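Local coordinates for protein ricin B lectin (Clostridium thermocellum, PDB 3VSF) that acts as an exo-beta-1,3-galactanase, probably cleaving galactan chains with a family 43 glycosidase domain, and binds beta-D-galactose through a ricin-type trefoil module, at residues K92-V95 / N96-Y99; E102-S105 / R106-P110; I200-A203 / N204-D208. All blocks are in the same frame, centred on the assembly; numbering follows the deposited sequence.

Interaction 1 (K92-V95 / N96-Y99); sequences KDLV and NWEY
Between Asp93 and Asn96 the backbone doubles back in a tight loop, helped by a left-handed conformation at Leu94 (phi 74°), before straightening toward the strand that contains Glu98 and Tyr99. Asp93 holds the bend together. Its CG lies between its own backbone N and carbonyl carbon (chi1 73°), which turns the carboxylate back toward the N-H groups of Val95 and Asn96. There OD1 receives the Asn96 backbone N at 2.9 Å with an angle of 148° at the hydrogen, approached on its syn side. OD2 adds a weak bond to Asn96 N at 3.2 Å. Two further weak bonds converge on OD1, from Val95 N at 2.9 Å and from the side-chain ND2 of Asn96 at 3.0 Å. A short carboxylate suits this place because it can take several N-H groups at once, and the exposed Asn96 side chain crosses it at about a right angle.

Across the loop, Leu94 and Trp97 run side by side into the interior, with Leu94 CD2 3.8 Å from Trp97 CZ2 on the six-membered ring. Trp72 meets the same indole edge-to-face, while Met63 touches both apolar side chains. The OD1 bond to Asn96 N, three residues on, with the weaker one to Val95 N, resembles an Asx turn, here within the connection between strands 83-91 and 98-105 of a four-stranded antiparallel propeller blade.

Interaction 2 (E102-S105 / R106-P110); sequences EVLS and RNSAP
Ser108 OG accepts the backbone N-H of Ser105 at 2.9 Å, in a nearly straight bond (167° at the hydrogen). This bond braces a type I beta turn running from Ser105 to Ser108, where the chain leaves strand 98-105, the edge strand of a propeller blade. The turn itself is closed by a second bond between the same two residues, Ser108 N giving its hydrogen to Ser105 O at 3.1 Å. Ser105 is therefore held through both its N-H and its carbonyl by one residue, which joins the end of the strand to the last residue of the turn. Serine fits at position 108 because its hydroxyl is only one carbon from the backbone. With OG beside its own N and anti to the carbonyl carbon (chi1 -64°), it reaches back to the strand.

The other serine turns its hydroxyl into the bend. Ser105 OG is 3.3 Å from Asn107 N, a geometry that fits a bond of the ST-turn kind, although the placement of Asn107 N is less certain. Asn107 itself lies at the exposed apex, with its ND2 3.6 Å from Ser105 OG. Arg106, bent along its chain, sends NH2 away to a weak bond with Asn113 O.

Leu104 is the apolar member. It is buried against Met133 and Met135 of strand 131-138, in the neighbouring blade, and the flank of the turn rests on one of its branches: Leu104 CD1 lies 3.6 Å from Ser108 OG and 3.7 Å from Ser108 CB.

Interaction 3 (I200-A203 / N204-D208); sequences ISAA and NENMD
Three successive residues directly after Ala203, namely Asn204, Glu205 and Asn206, all adopt left-handed backbone conformations, an uncommon run for residues that carry side chains. Asparagine tolerates positive phi better than most, which suits two of the three places. Glu205 and Asn206 form the corner of a type I' turn from Asn204 to Met207.

Below the turn, Ala203 pairs with Asp208 through two backbone bonds: Ala203 N gives to Asp208 O at 2.7 Å, and Asp208 N to Ala203 O at 3.0 Å. The CA of Ala202 also approaches Asp208 O, at 3.4 Å. A small side chain suits Ala202, over which the loop curls, its CB 3.8 Å from Asn206 CA; the CB of Ala203 lies on the sheet face it shares with Asp208.

With chi1 at -164° the amide of Asn204 lies beside its own carbonyl carbon and comes near Asp208, where ND2 makes a weak 3.0 Å bond to OD2. The remaining oxygens of this pair have stronger partners, His177 for Asn204 OD1 and the backbone N of Gly231 for Asp208 OD1. Met207 and Asp208 together face Ala203 as a classic beta bulge, in a hairpin linking the two middle strands, 197-203 and 208-214, of a four-stranded propeller blade.

In the fold
All three contacts lie in the family 43 part of the chain, whose five four-stranded antiparallel sheets form the blades of the five-bladed propeller known for this family. Interactions 1 and 2 share strand 98-105: one leads into it and the other leaves it, with centres about 24 Å apart. Between them, the hydroxyl of Tyr99 is hydrogen-bonded to Glu102 OE1. Interaction 3 belongs to a different blade, its centre about 34 Å from that of interaction 1 and 26 Å from that of interaction 2; its nearest atoms stay about 16 Å from the latter. The galactose-binding residues Asp422, Asp425, Asn440 and Asn444 belong to the trefoil module, away from all three contacts.

Interaction 1 (K92-V95 / N96-Y99)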
loop_
_atom_site.group_PDB
_atom_site.type_symbol
_atom_site.label_atom_id
_atom_site.label_comp_id
_atom_site.label_asym_id
_atom_site.label_seq_id
_atom_site.Cartn_x
_atom_site.Cartn_y
_atom_site.Cartn_z
ATOM N N LYS A 92 11.315 -11.307 -12.370
ATOM C CA LYS A 92 10.491 -10.964 -13.523
ATOM C C LYS A 92 9.008 -11.095 -13.189
ATOM O O LYS A 92 8.171 -10.380 -13.740
ATOM C CB LYS A 92 10.825 -11.862 -14.714
ATOM C CG LYS A 92 12.177 -11.597 -15.352
ATOM C CD LYS A 92 12.390 -12.500 -16.559
ATOM C CE LYS A 92 13.656 -12.133 -17.313
ATOM N NZ LYS A 92 13.900 -13.038 -18.470
ATOM N N ASP A 93 8.692 -12.016 -12.283
ATOM C CA ASP A 93 7.307 -12.310 -11.933
ATOM C C ASP A 93 6.840 -11.500 -10.726
ATOM O O ASP A 93 5.646 -11.455 -10.426
ATOM C CB ASP A 93 7.136 -13.805 -11.659
ATOM C CG ASP A 93 7.751 -14.228 -10.341
ATOM O OD1 ASP A 93 6.988 -14.494 -9.389
ATOM O OD2 ASP A 93 8.995 -14.291 -10.251
ATOM N N LEU A 94 7.788 -10.872 -10.036
ATOM C CA LEU A 94 7.490 -10.021 -8.883
ATOM C C LEU A 94 7.092 -10.797 -7.628
ATOM O O LEU A 94 6.691 -10.202 -6.628
ATOM C CB LEU A 94 6.417 -8.984 -9.229
ATOM C CG LEU A 94 6.886 -7.741 -9.987
ATOM C CD1 LEU A 94 5.701 -6.897 -10.432
ATOM C CD2 LEU A 94 7.836 -6.923 -9.125
ATOM N N VAL A 95 7.205 -12.121 -7.678
ATOM C CA VAL A 95 6.888 -12.954 -6.522
ATOM C C VAL A 95 8.084 -13.806 -6.106
ATOM O O VAL A 95 8.368 -13.951 -4.917
ATOM C CB VAL A 95 5.666 -13.859 -6.786
ATOM C CG1 VAL A 95 5.416 -14.779 -5.598
ATOM C CG2 VAL A 95 4.435 -13.016 -7.083
ATOM N N ASN A 96 8.781 -14.366 -7.089
ATOM C CA ASN A 96 9.989 -15.144 -6.830
ATOM C C ASN A 96 11.243 -14.291 -6.983
ATOM O O ASN A 96 11.599 -13.889 -8.091
ATOM C CB ASN A 96 10.064 -16.359 -7.754
ATOM C CG ASN A 96 8.910 -17.319 -7.548
ATOM O OD1 ASN A 96 8.929 -18.144 -6.634
ATOM N ND2 ASN A 96 7.898 -17.220 -8.402
ATOM N N TRP A 97 11.913 -14.024 -5.868
ATOM C CA TRP A 97 13.048 -13.108 -5.863
ATOM C C TRP A 97 14.394 -13.816 -5.753
ATOM O O TRP A 97 14.546 -14.777 -5.001
ATOM C CB TRP A 97 12.891 -12.080 -4.741
ATOM C CG TRP A 97 11.730 -11.170 -4.960
ATOM C CD1 TRP A 97 10.476 -11.297 -4.437
ATOM C CD2 TRP A 97 11.705 -10.002 -5.785
ATOM N NE1 TRP A 97 9.675 -10.272 -4.878
ATOM C CE2 TRP A 97 10.406 -9.463 -5.707
ATOM C CE3 TRP A 97 12.658 -9.355 -6.577
ATOM C CZ2 TRP A 97 10.037 -8.308 -6.391
ATOM C CZ3 TRP A 97 12.289 -8.210 -7.256
ATOM C CH2 TRP A 97 10.989 -7.700 -7.161
ATOM N N GLU A 98 15.369 -13.324 -6.510
ATOM C CA GLU A 98 16.709 -13.894 -6.512
ATOM C C GLU A 98 17.706 -12.957 -5.839
ATOM O O GLU A 98 17.730 -11.757 -6.112
ATOM C CB GLU A 98 17.155 -14.199 -7.944
ATOM C CG GLU A 98 18.592 -14.679 -8.066
ATOM C CD GLU A 98 18.984 -14.976 -9.500
ATOM O OE1 GLU A 98 18.078 -15.105 -10.350
ATOM O OE2 GLU A 98 20.198 -15.078 -9.778
ATOM N N TYR A 99 18.526 -13.514 -4.953
ATOM C CA TYR A 99 19.546 -12.743 -4.255
ATOM C C TYR A 99 20.636 -12.310 -5.231
ATOM O O TYR A 99 21.081 -13.099 -6.064
ATOM C CB TYR A 99 20.152 -13.581 -3.129
ATOM C CG TYR A 99 20.977 -12.792 -2.139
ATOM C CD1 TYR A 99 20.906 -11.406 -2.089
ATOM C CD2 TYR A 99 21.832 -13.436 -1.254
ATOM C CE1 TYR A 99 21.660 -10.685 -1.185
ATOM C CE2 TYR A 99 22.591 -12.723 -0.348
ATOM C CZ TYR A 99 22.502 -11.350 -0.317
ATOM O OH TYR A 99 23.257 -10.639 0.586
#

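Interaction 2 (E102-S105 / R106-P110)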
loop_
_atom_site.group_PDB
_atom_site.type_symbol
_atom_site.label_atom_id
_atom_site.label_comp_id
_atom_site.label_asym_id
_atom_site.label_seq_id
_atom_site.Cartn_x
_atom_site.Cartn_y
_atom_site.Cartn_z
ATOM N N GLU A 102 24.992 -7.454 -1.961
ATOM C CA GLU A 102 24.880 -6.088 -1.464
ATOM C C GLU A 102 25.482 -5.084 -2.438
ATOM O O GLU A 102 26.703 -4.959 -2.537
ATOM C CB GLU A 102 25.553 -5.954 -0.096
ATOM C CG GLU A 102 24.626 -6.190 1.089
ATOM C CD GLU A 102 24.100 -7.611 1.156
ATOM O OE1 GLU A 102 24.672 -8.492 0.481
ATOM O OE2 GLU A 102 23.113 -7.844 1.884
ATOM N N VAL A 103 24.620 -4.370 -3.154
ATOM C CA VAL A 103 25.068 -3.329 -4.070
ATOM C C VAL A 103 25.804 -2.237 -3.300
ATOM O O VAL A 103 26.603 -1.494 -3.867
ATOM C CB VAL A 103 23.890 -2.707 -4.841
ATOM C CG1 VAL A 103 23.237 -3.746 -5.739
ATOM C CG2 VAL A 103 22.875 -2.111 -3.877
ATOM N N LEU A 104 25.525 -2.151 -2.004
ATOM C CA LEU A 104 26.207 -1.206 -1.131
ATOM C C LEU A 104 26.477 -1.868 0.214
ATOM O O LEU A 104 25.602 -2.522 0.779
ATOM C CB LEU A 104 25.364 0.056 -0.940
ATOM C CG LEU A 104 26.087 1.279 -0.374
ATOM C CD1 LEU A 104 27.107 1.800 -1.375
ATOM C CD2 LEU A 104 25.096 2.370 -0.006
ATOM N N SER A 105 27.695 -1.705 0.720
ATOM C CA SER A 105 28.083 -2.326 1.982
ATOM C C SER A 105 28.651 -1.301 2.953
ATOM O O SER A 105 28.945 -0.167 2.573
ATOM C CB SER A 105 29.109 -3.434 1.735
ATOM O OG SER A 105 29.536 -4.018 2.953
ATOM N N ARG A 106 28.799 -1.706 4.210
ATOM C CA ARG A 106 29.426 -0.857 5.215
ATOM C C ARG A 106 30.915 -0.728 4.915
ATOM O O ARG A 106 31.627 0.043 5.558
ATOM C CB ARG A 106 29.214 -1.436 6.614
ATOM C CG ARG A 106 29.836 -2.808 6.819
ATOM C CD ARG A 106 29.521 -3.360 8.201
ATOM N NE ARG A 106 29.905 -2.435 9.265
ATOM C CZ ARG A 106 31.122 -2.366 9.795
ATOM N NH1 ARG A 106 32.083 -3.170 9.359
ATOM N NH2 ARG A 106 31.380 -1.495 10.760
ATOM N N ASN A 107 31.374 -1.493 3.928
ATOM C CA ASN A 107 32.766 -1.454 3.497
ATOM C C ASN A 107 32.962 -0.527 2.302
ATOM O O ASN A 107 34.089 -0.163 1.964
ATOM C CB ASN A 107 33.253 -2.860 3.143
ATOM C CG ASN A 107 33.111 -3.837 4.295
ATOM O OD1 ASN A 107 33.239 -3.461 5.461
ATOM N ND2 ASN A 107 32.845 -5.098 3.973
ATOM N N SER A 108 31.858 -0.148 1.666
ATOM C CA SER A 108 31.903 0.696 0.475
ATOM C C SER A 108 32.576 2.042 0.733
ATOM O O SER A 108 33.126 2.653 -0.183
ATOM C CB SER A 108 30.492 0.914 -0.082
ATOM O OG SER A 108 29.923 -0.304 -0.527
ATOM N N ALA A 109 32.526 2.501 1.980
ATOM C CA ALA A 109 33.094 3.798 2.339
ATOM C C ALA A 109 33.479 3.845 3.816
ATOM O O ALA A 109 32.971 3.062 4.617
ATOM C CB ALA A 109 32.112 4.914 2.007
ATOM N N PRO A 110 34.383 4.769 4.179
ATOM C CA PRO A 110 34.840 4.905 5.565
ATOM C C PRO A 110 33.724 5.334 6.514
ATOM O O PRO A 110 33.651 4.838 7.639
ATOM C CB PRO A 110 35.907 6.002 5.474
ATOM C CG PRO A 110 35.561 6.767 4.243
ATOM C CD PRO A 110 35.033 5.745 3.287
#

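Interaction 3 (I200-A203 / N204-D208)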
loop_
_atom_site.group_PDB
_atom_site.type_symbol
_atom_site.label_atom_id
_atom_site.label_comp_id
_atom_site.label_asym_id
_atom_site.label_seq_id
_atom_site.Cartn_x
_atom_site.Cartn_y
_atom_site.Cartn_z
ATOM N N ILE A 200 13.113 13.713 -2.692
ATOM C CA ILE A 200 12.240 14.269 -1.668
ATOM C C ILE A 200 12.602 13.719 -0.293
ATOM O O ILE A 200 12.907 12.536 -0.150
ATOM C CB ILE A 200 10.752 13.984 -1.980
ATOM C CG1 ILE A 200 9.845 14.703 -0.978
ATOM C CG2 ILE A 200 10.481 12.486 -1.984
ATOM C CD1 ILE A 200 8.371 14.552 -1.279
ATOM N N SER A 201 12.578 14.586 0.714
ATOM C CA SER A 201 12.918 14.181 2.073
ATOM C C SER A 201 12.310 15.126 3.103
ATOM O O SER A 201 11.953 16.261 2.787
ATOM C CB SER A 201 14.437 14.115 2.252
ATOM O OG SER A 201 15.031 15.391 2.077
ATOM N N ALA A 202 12.197 14.649 4.339
ATOM C CA ALA A 202 11.631 15.443 5.423
ATOM C C ALA A 202 12.669 16.389 6.020
ATOM O O ALA A 202 13.706 15.952 6.522
ATOM C CB ALA A 202 11.054 14.538 6.498
ATOM N N ALA A 203 12.381 17.685 5.966
ATOM C CA ALA A 203 13.279 18.696 6.508
ATOM C C ALA A 203 12.635 19.444 7.670
ATOM O O ALA A 203 11.474 19.210 8.003
ATOM C CB ALA A 203 13.696 19.670 5.416
ATOM N N ASN A 204 13.400 20.342 8.284
ATOM C CA ASN A 204 12.902 21.155 9.389
ATOM C C ASN A 204 12.330 20.303 10.520
ATOM O O ASN A 204 11.203 20.520 10.963
ATOM C CB ASN A 204 11.850 22.148 8.886
ATOM C CG ASN A 204 11.577 23.263 9.877
ATOM O OD1 ASN A 204 11.793 23.110 11.079
ATOM N ND2 ASN A 204 11.095 24.394 9.375
ATOM N N GLU A 205 13.116 19.334 10.981
ATOM C CA GLU A 205 12.687 18.430 12.047
ATOM C C GLU A 205 11.488 17.579 11.635
ATOM O O GLU A 205 10.522 17.447 12.388
ATOM C CB GLU A 205 12.365 19.208 13.325
ATOM C CG GLU A 205 13.585 19.556 14.160
ATOM C CD GLU A 205 14.297 18.325 14.684
ATOM O OE1 GLU A 205 15.466 18.106 14.299
ATOM O OE2 GLU A 205 13.691 17.576 15.480
ATOM N N ASN A 206 11.559 17.005 10.437
ATOM C CA ASN A 206 10.492 16.153 9.918
ATOM C C ASN A 206 9.131 16.846 9.877
ATOM O O ASN A 206 8.102 16.195 9.696
ATOM C CB ASN A 206 10.398 14.856 10.725
ATOM C CG ASN A 206 11.694 14.067 10.719
ATOM O OD1 ASN A 206 12.528 14.226 9.826
ATOM N ND2 ASN A 206 11.868 13.207 11.716
ATOM N N MET A 207 9.128 18.164 10.041
ATOM C CA MET A 207 7.886 18.929 10.042
ATOM C C MET A 207 7.494 19.360 8.633
ATOM O O MET A 207 6.313 19.534 8.333
ATOM C CB MET A 207 8.009 20.155 10.948
ATOM C CG MET A 207 8.260 19.829 12.411
ATOM S SD MET A 207 6.885 18.951 13.181
ATOM C CE MET A 207 5.544 20.106 12.900
ATOM N N ASP A 208 8.491 19.533 7.771
ATOM C CA ASP A 208 8.245 19.960 6.400
ATOM C C ASP A 208 8.817 18.962 5.401
ATOM O O ASP A 208 9.813 18.295 5.676
ATOM C CB ASP A 208 8.847 21.347 6.154
ATOM C CG ASP A 208 8.371 22.378 7.160
ATOM O OD1 ASP A 208 7.281 22.189 7.739
ATOM O OD2 ASP A 208 9.087 23.381 7.370
#